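Local coordinates for Swi5-dependent recombination DNA repair protein 1 (Schizosaccharomyces pombe, PDB 3VIQ) that acts with Swi5 as a recombination activator in DNA recombination repair and meiotic chromosome segregation, and interacts with the Rad51 recombinase Rhp51, at residues A[74-79]-A[88-93]; A[95-100]-A[111-116]. All coordinates share one frame; numbering follows the deposited sequence.

Contact 1: A[74-79]-A[88-93]; sequences TQSFRI and IQEVRT
Phe-77 and Gln-89 are a hydrogen-bonded pair of an antiparallel beta hairpin whose strands, 73-78 and 88-93, are joined by a long loop. The segment axes run at 163° to each other, and ten side chains from Thr-74/Arg-92 to Arg-78/Ile-88 are shared between two faces: Thr-74, Ser-76, Arg-78, Ile-88, Glu-90 and Arg-92 on one, Gln-75, Phe-77, Gln-89 and Val-91 on the other.

Among the backbone bonds, Phe-77 N donates to Gln-89 O over 3.0 Å, at 160° about the hydrogen. The return bond from Gln-89 N to Phe-77 O is modelled implausibly short, so its length is doubtful. Towards Thr-74 the ladder weakens: Gln-75 N to Val-91 O is 3.4 Å, a weak bond, while Thr-74 CA approaches the same Val-91 O at 3.3 Å in a CA-H...O contact.

The polar side-chain contact is Arg-92 with Thr-74. In one of the two deposited conformers of Arg-92, NE donates to Thr-74 OG1 at 3.0 Å and NH2 adds a weak bond, the hydroxyl sitting at the guanidinium edge, tilted somewhat from its plane; the pair is therefore not certain to be permanent. Thr-74 CG2 meanwhile rests on Glu-90 CG at 3.8 Å. An alanine here would probably leave Arg-92 NE and NH2 without this acceptor, the guanidinium freer to turn, and a gap beside Glu-90 CG.

On the other face, Gln-89 CB lies over one face of the Phe-77 ring, 3.8 Å from its centroid, a CH-pi contact. Anti to its own backbone N (chi1 -178°), Gln-89 CG comes within 3.5 Å of Phe-77 CZ. The chain then bends, and Gln-89 OE1 stops 3.4 Å from Ile-79 CD1.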
loop_
_atom_site.group_PDB
_atom_site.type_symbol
_atom_site.label_atom_id
_atom_site.label_comp_id
_atom_site.label_asym_id
_atom_site.label_seq_id
_atom_site.Cartn_x
_atom_site.Cartn_y
_atom_site.Cartn_z
ATOM N N THR A 74 -1.176 28.400 -12.787
ATOM C CA THR A 74 -1.334 28.309 -14.245
ATOM C C THR A 74 -1.519 26.869 -14.777
ATOM O O THR A 74 -0.652 26.010 -14.585
ATOM C CB THR A 74 -0.113 28.945 -14.969
ATOM O OG1 THR A 74 -0.128 30.373 -14.794
ATOM C CG2 THR A 74 -0.138 28.635 -16.468
ATOM N N GLN A 75 -2.634 26.618 -15.463
ATOM C CA GLN A 75 -2.860 25.356 -16.174
ATOM C C GLN A 75 -2.550 25.570 -17.636
ATOM O O GLN A 75 -3.029 26.543 -18.236
ATOM C CB GLN A 75 -4.311 24.908 -16.030
ATOM C CG GLN A 75 -4.663 24.432 -14.655
ATOM C CD GLN A 75 -6.157 24.222 -14.430
ATOM O OE1 GLN A 75 -7.000 24.785 -15.130
ATOM N NE2 GLN A 75 -6.487 23.431 -13.409
ATOM N N SER A 76 -1.760 24.674 -18.221
ATOM C CA SER A 76 -1.263 24.854 -19.584
ATOM C C SER A 76 -1.450 23.608 -20.470
ATOM O O SER A 76 -1.281 22.488 -20.005
ATOM C CB SER A 76 0.222 25.223 -19.542
ATOM O OG SER A 76 0.421 26.592 -19.224
ATOM N N PHE A 77 -1.795 23.811 -21.742
ATOM C CA PHE A 77 -1.740 22.748 -22.752
ATOM C C PHE A 77 -1.541 23.340 -24.118
ATOM O O PHE A 77 -1.795 24.517 -24.338
ATOM C CB PHE A 77 -2.994 21.864 -22.748
ATOM C CG PHE A 77 -4.290 22.628 -22.876
ATOM C CD1 PHE A 77 -4.863 22.859 -24.115
ATOM C CD2 PHE A 77 -4.926 23.116 -21.762
ATOM C CE1 PHE A 77 -6.043 23.555 -24.223
ATOM C CE2 PHE A 77 -6.104 23.834 -21.879
ATOM C CZ PHE A 77 -6.661 24.032 -23.105
ATOM N N ARG A 78 -1.105 22.511 -25.050
ATOM C CA ARG A 78 -0.879 22.949 -26.415
ATOM C C ARG A 78 -2.157 22.860 -27.272
ATOM O O ARG A 78 -2.921 21.922 -27.158
ATOM C CB ARG A 78 0.198 22.071 -27.002
ATOM C CG ARG A 78 0.737 22.494 -28.312
ATOM C CD ARG A 78 1.656 21.403 -28.850
ATOM N NE ARG A 78 1.793 21.554 -30.283
ATOM C CZ ARG A 78 2.005 20.563 -31.140
ATOM N NH1 ARG A 78 2.118 19.319 -30.714
ATOM N NH2 ARG A 78 2.088 20.836 -32.453
ATOM N N ILE A 79 -2.359 23.832 -28.147
ATOM C CA ILE A 79 -3.502 23.844 -29.039
ATOM C C ILE A 79 -3.210 22.990 -30.297
ATOM O O ILE A 79 -2.249 23.250 -31.035
ATOM C CB ILE A 79 -3.860 25.287 -29.446
ATOM C CG1 ILE A 79 -4.300 26.104 -28.212
ATOM C CG2 ILE A 79 -4.934 25.286 -30.517
ATOM C CD1 ILE A 79 -4.561 27.581 -28.537
ATOM N N ILE A 88 0.403 27.458 -26.872
ATOM C CA ILE A 88 0.065 26.821 -25.598
ATOM C C ILE A 88 -1.087 27.642 -25.011
ATOM O O ILE A 88 -1.068 28.870 -25.074
ATOM C CB ILE A 88 1.280 26.825 -24.641
ATOM C CG1 ILE A 88 2.468 26.086 -25.287
ATOM C CG2 ILE A 88 0.948 26.183 -23.296
ATOM C CD1 ILE A 88 3.262 26.930 -26.293
ATOM N N GLN A 89 -2.100 26.964 -24.499
ATOM C CA GLN A 89 -3.301 27.602 -23.996
ATOM C C GLN A 89 -3.134 27.635 -22.504
ATOM O O GLN A 89 -2.855 26.594 -21.895
ATOM C CB GLN A 89 -4.552 26.791 -24.366
ATOM C CG GLN A 89 -5.880 27.395 -23.922
ATOM C CD GLN A 89 -6.245 28.633 -24.714
ATOM O OE1 GLN A 89 -6.497 28.572 -25.920
ATOM N NE2 GLN A 89 -6.255 29.764 -24.050
ATOM N N GLU A 90 -3.293 28.815 -21.921
ATOM C CA GLU A 90 -3.079 29.009 -20.489
ATOM C C GLU A 90 -4.374 29.465 -19.802
ATOM O O GLU A 90 -5.380 29.777 -20.446
ATOM C CB GLU A 90 -1.916 29.988 -20.231
ATOM C CG GLU A 90 -0.548 29.309 -20.148
ATOM C CD GLU A 90 0.670 30.238 -20.359
ATOM O OE1 GLU A 90 0.527 31.464 -20.187
ATOM O OE2 GLU A 90 1.780 29.727 -20.703
ATOM N N VAL A 91 -4.334 29.485 -18.483
ATOM C CA VAL A 91 -5.494 29.808 -17.668
ATOM C C VAL A 91 -4.934 30.068 -16.287
ATOM O O VAL A 91 -3.775 29.754 -16.024
ATOM C CB VAL A 91 -6.504 28.618 -17.661
ATOM C CG1 VAL A 91 -7.116 28.386 -16.276
ATOM C CG2 VAL A 91 -7.578 28.829 -18.714
ATOM N N ARG A 92 -5.720 30.687 -15.420
ATOM C CA ARG A 92 -5.330 30.765 -14.034
ATOM C C ARG A 92 -6.502 30.340 -13.157
ATOM O O ARG A 92 -7.663 30.472 -13.546
ATOM C CB ARG A 92 -4.741 32.138 -13.727
ATOM C CG ARG A 92 -3.472 32.331 -14.549
ATOM C CD ARG A 92 -2.591 33.487 -14.162
ATOM N NE ARG A 92 -1.218 33.130 -14.496
ATOM C CZ ARG A 92 -0.157 33.899 -14.298
ATOM N NH1 ARG A 92 -0.283 35.106 -13.768
ATOM N NH2 ARG A 92 1.043 33.443 -14.635
ATOM N N THR A 93 -6.170 29.741 -12.007
ATOM C CA THR A 93 -7.157 29.156 -11.066
ATOM C C THR A 93 -6.536 29.073 -9.685
ATOM O O THR A 93 -5.305 29.164 -9.535
ATOM C CB THR A 93 -7.602 27.730 -11.471
ATOM O OG1 THR A 93 -8.205 27.772 -12.762
ATOM C CG2 THR A 93 -8.618 27.164 -10.502
#

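Contact 2: A[95-100]-A[111-116]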
loop_
_atom_site.group_PDB
_atom_site.type_symbol
_atom_site.label_atom_id
_atom_site.label_comp_id
_atom_site.label_asym_id
_atom_site.label_seq_id
_atom_site.Cartn_x
_atom_site.Cartn_y
_atom_site.Cartn_z
ATOM N N PHE A 95 -5.276 27.642 -6.027
ATOM C CA PHE A 95 -4.598 26.509 -5.444
ATOM C C PHE A 95 -5.540 25.775 -4.483
ATOM O O PHE A 95 -6.027 26.352 -3.514
ATOM C CB PHE A 95 -3.374 27.008 -4.696
ATOM C CG PHE A 95 -2.446 25.943 -4.276
ATOM C CD1 PHE A 95 -1.749 25.205 -5.225
ATOM C CD2 PHE A 95 -2.205 25.712 -2.929
ATOM C CE1 PHE A 95 -0.845 24.239 -4.839
ATOM C CE2 PHE A 95 -1.315 24.742 -2.531
ATOM C CZ PHE A 95 -0.628 23.995 -3.490
ATOM N N THR A 96 -5.810 24.508 -4.773
ATOM C CA THR A 96 -6.737 23.715 -3.975
ATOM C C THR A 96 -5.962 22.764 -3.030
ATOM O O THR A 96 -4.746 22.558 -3.183
ATOM C CB THR A 96 -7.691 22.922 -4.886
ATOM O OG1 THR A 96 -6.931 22.004 -5.681
ATOM C CG2 THR A 96 -8.488 23.866 -5.823
ATOM N N MET A 97 -6.667 22.216 -2.047
ATOM C CA MET A 97 -6.068 21.248 -1.122
ATOM C C MET A 97 -5.555 20.049 -1.906
ATOM O O MET A 97 -4.546 19.466 -1.541
ATOM C CB MET A 97 -7.060 20.795 -0.031
ATOM C CG MET A 97 -6.498 19.742 0.979
ATOM S SD MET A 97 -4.952 20.194 1.830
ATOM C CE MET A 97 -5.592 21.161 3.190
ATOM N N SER A 98 -6.234 19.712 -2.997
ATOM C CA SER A 98 -5.921 18.506 -3.748
ATOM C C SER A 98 -4.642 18.672 -4.544
ATOM O O SER A 98 -3.895 17.730 -4.715
ATOM C CB SER A 98 -7.103 18.149 -4.655
ATOM O OG SER A 98 -8.284 18.039 -3.865
ATOM N N MET A 99 -4.403 19.881 -5.047
ATOM C CA MET A 99 -3.121 20.200 -5.683
ATOM C C MET A 99 -2.021 20.138 -4.628
ATOM O O MET A 99 -0.916 19.639 -4.881
ATOM C CB MET A 99 -3.157 21.589 -6.310
ATOM C CG MET A 99 -4.042 21.698 -7.551
ATOM S SD MET A 99 -4.399 23.435 -7.868
ATOM C CE MET A 99 -5.639 23.351 -9.183
ATOM N N PHE A 100 -2.341 20.664 -3.452
ATOM C CA PHE A 100 -1.430 20.598 -2.328
ATOM C C PHE A 100 -1.089 19.166 -2.024
ATOM O O PHE A 100 0.075 18.806 -1.965
ATOM C CB PHE A 100 -2.030 21.278 -1.099
ATOM C CG PHE A 100 -1.213 21.105 0.117
ATOM C CD1 PHE A 100 -0.173 21.974 0.378
ATOM C CD2 PHE A 100 -1.456 20.046 0.990
ATOM C CE1 PHE A 100 0.605 21.811 1.499
ATOM C CE2 PHE A 100 -0.696 19.876 2.085
ATOM C CZ PHE A 100 0.346 20.755 2.356
ATOM N N MET A 111 -5.529 9.541 1.715
ATOM C CA MET A 111 -5.919 10.783 2.360
ATOM C C MET A 111 -6.493 11.655 1.232
ATOM O O MET A 111 -5.814 11.872 0.229
ATOM C CB MET A 111 -4.659 11.427 2.934
ATOM C CG MET A 111 -4.805 12.266 4.169
ATOM S SD MET A 111 -3.193 13.006 4.570
ATOM C CE MET A 111 -3.741 14.262 5.679
ATOM N N SER A 112 -7.733 12.112 1.376
ATOM C CA SER A 112 -8.339 12.990 0.381
ATOM C C SER A 112 -9.252 14.004 1.016
ATOM O O SER A 112 -9.859 13.732 2.059
ATOM C CB SER A 112 -9.150 12.196 -0.645
ATOM O OG SER A 112 -8.282 11.654 -1.602
ATOM N N PHE A 113 -9.342 15.163 0.355
ATOM C CA PHE A 113 -10.232 16.240 0.746
ATOM C C PHE A 113 -11.454 16.205 -0.170
ATOM O O PHE A 113 -11.340 16.046 -1.382
ATOM C CB PHE A 113 -9.526 17.599 0.629
ATOM C CG PHE A 113 -10.204 18.718 1.404
ATOM C CD1 PHE A 113 -10.230 18.707 2.794
ATOM C CD2 PHE A 113 -10.803 19.796 0.739
ATOM C CE1 PHE A 113 -10.843 19.746 3.504
ATOM C CE2 PHE A 113 -11.423 20.834 1.449
ATOM C CZ PHE A 113 -11.436 20.809 2.830
ATOM N N ASP A 114 -12.626 16.323 0.438
ATOM C CA ASP A 114 -13.866 16.500 -0.299
ATOM C C ASP A 114 -13.964 17.980 -0.675
ATOM O O ASP A 114 -14.451 18.818 0.091
ATOM C CB ASP A 114 -15.046 16.070 0.565
ATOM C CG ASP A 114 -16.365 16.174 -0.152
ATOM O OD1 ASP A 114 -16.457 16.867 -1.194
ATOM O OD2 ASP A 114 -17.323 15.555 0.355
ATOM N N GLU A 115 -13.491 18.286 -1.871
ATOM C CA GLU A 115 -13.357 19.667 -2.310
ATOM C C GLU A 115 -14.703 20.410 -2.330
ATOM O O GLU A 115 -14.730 21.620 -2.141
ATOM C CB GLU A 115 -12.656 19.709 -3.678
ATOM C CG GLU A 115 -11.824 20.947 -3.898
ATOM C CD GLU A 115 -10.541 20.976 -3.082
ATOM O OE1 GLU A 115 -9.627 20.176 -3.378
ATOM O OE2 GLU A 115 -10.444 21.829 -2.163
ATOM N N GLU A 116 -15.809 19.688 -2.523
ATOM C CA GLU A 116 -17.158 20.293 -2.482
ATOM C C GLU A 116 -17.614 20.592 -1.055
ATOM O O GLU A 116 -17.886 21.744 -0.713
ATOM C CB GLU A 116 -18.205 19.396 -3.160
ATOM C CG GLU A 116 -18.368 19.630 -4.659
ATOM C CD GLU A 116 -18.946 20.999 -4.990
ATOM O OE1 GLU A 116 -19.964 21.400 -4.379
ATOM O OE2 GLU A 116 -18.378 21.675 -5.874
HETATM O O HOH W 1 -7.838 15.733 -2.296
#
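Glu-115 reaches across to Thr-96 and Ser-98 at the start of helix 97-103. Its side chain sets out from CA towards that segment, and the bend about CB-CG (chi2 72°) turns CD to lie 3.9 Å from Thr-96 CB, the two side chains crossing at about a right angle. At the tip, OE1 accepts the Ser-98 hydroxyl: OG to OE1 is 2.6 Å, and the donor approaches nearly along the carboxylate C-O axis. A weak second bond reaches the same OE1 from Ser-98 N at 3.4 Å. OE2, the other oxygen, lies 3.8 Å from Met-97 N.

The carboxylate thus sits at a helix N-terminus, where Thr-96 is the N-cap and forms a capping box with Met-99; its bond from Met-99 N to Thr-96 OG1 is weak. The helix end would be expected to stabilise the negative charge of Glu-115. Ser-98 OG also accepts a hydrogen bond from a water, at 2.8 Å, and that water accepts from Phe-113 N, tying the helix to the short strand 113-114.

Alongside these polar bonds, Met-97 meets Phe-113. Met-97 CB is 3.9 Å from Phe-113 CD2, and Met-97 CG lies 3.7 Å from Phe-113 CB. Beyond CG the methionine leaves Phe-113; its side chain also touches Phe-60 of helix 38-68 and Trp-120, whose ring meets that of Phe-113 edge-to-face.

In this C-terminal domain of Sfr1, contacts 1 and 2 follow one another along the chain, strand 88-93 leading into helix 97-103 after a short connection. Their centres lie about 20 Å apart, on the same side of the chain's centre but at different distances from it, about 26 Å for the centre of contact 1 and about 14 Å for that of contact 2. The four segments touch nowhere across the two contacts; however, Phe-95 and Met-99 both pack on Val-73, at the foot of the hairpin. Helix 38-68 backs contact 2, touching Phe-95, Met-97 and Met-111. Swi5 reaches this part as well, through its Met-60 on Phe-100 and its Ile-53 on Met-111, whereas it touches neither segment of contact 1.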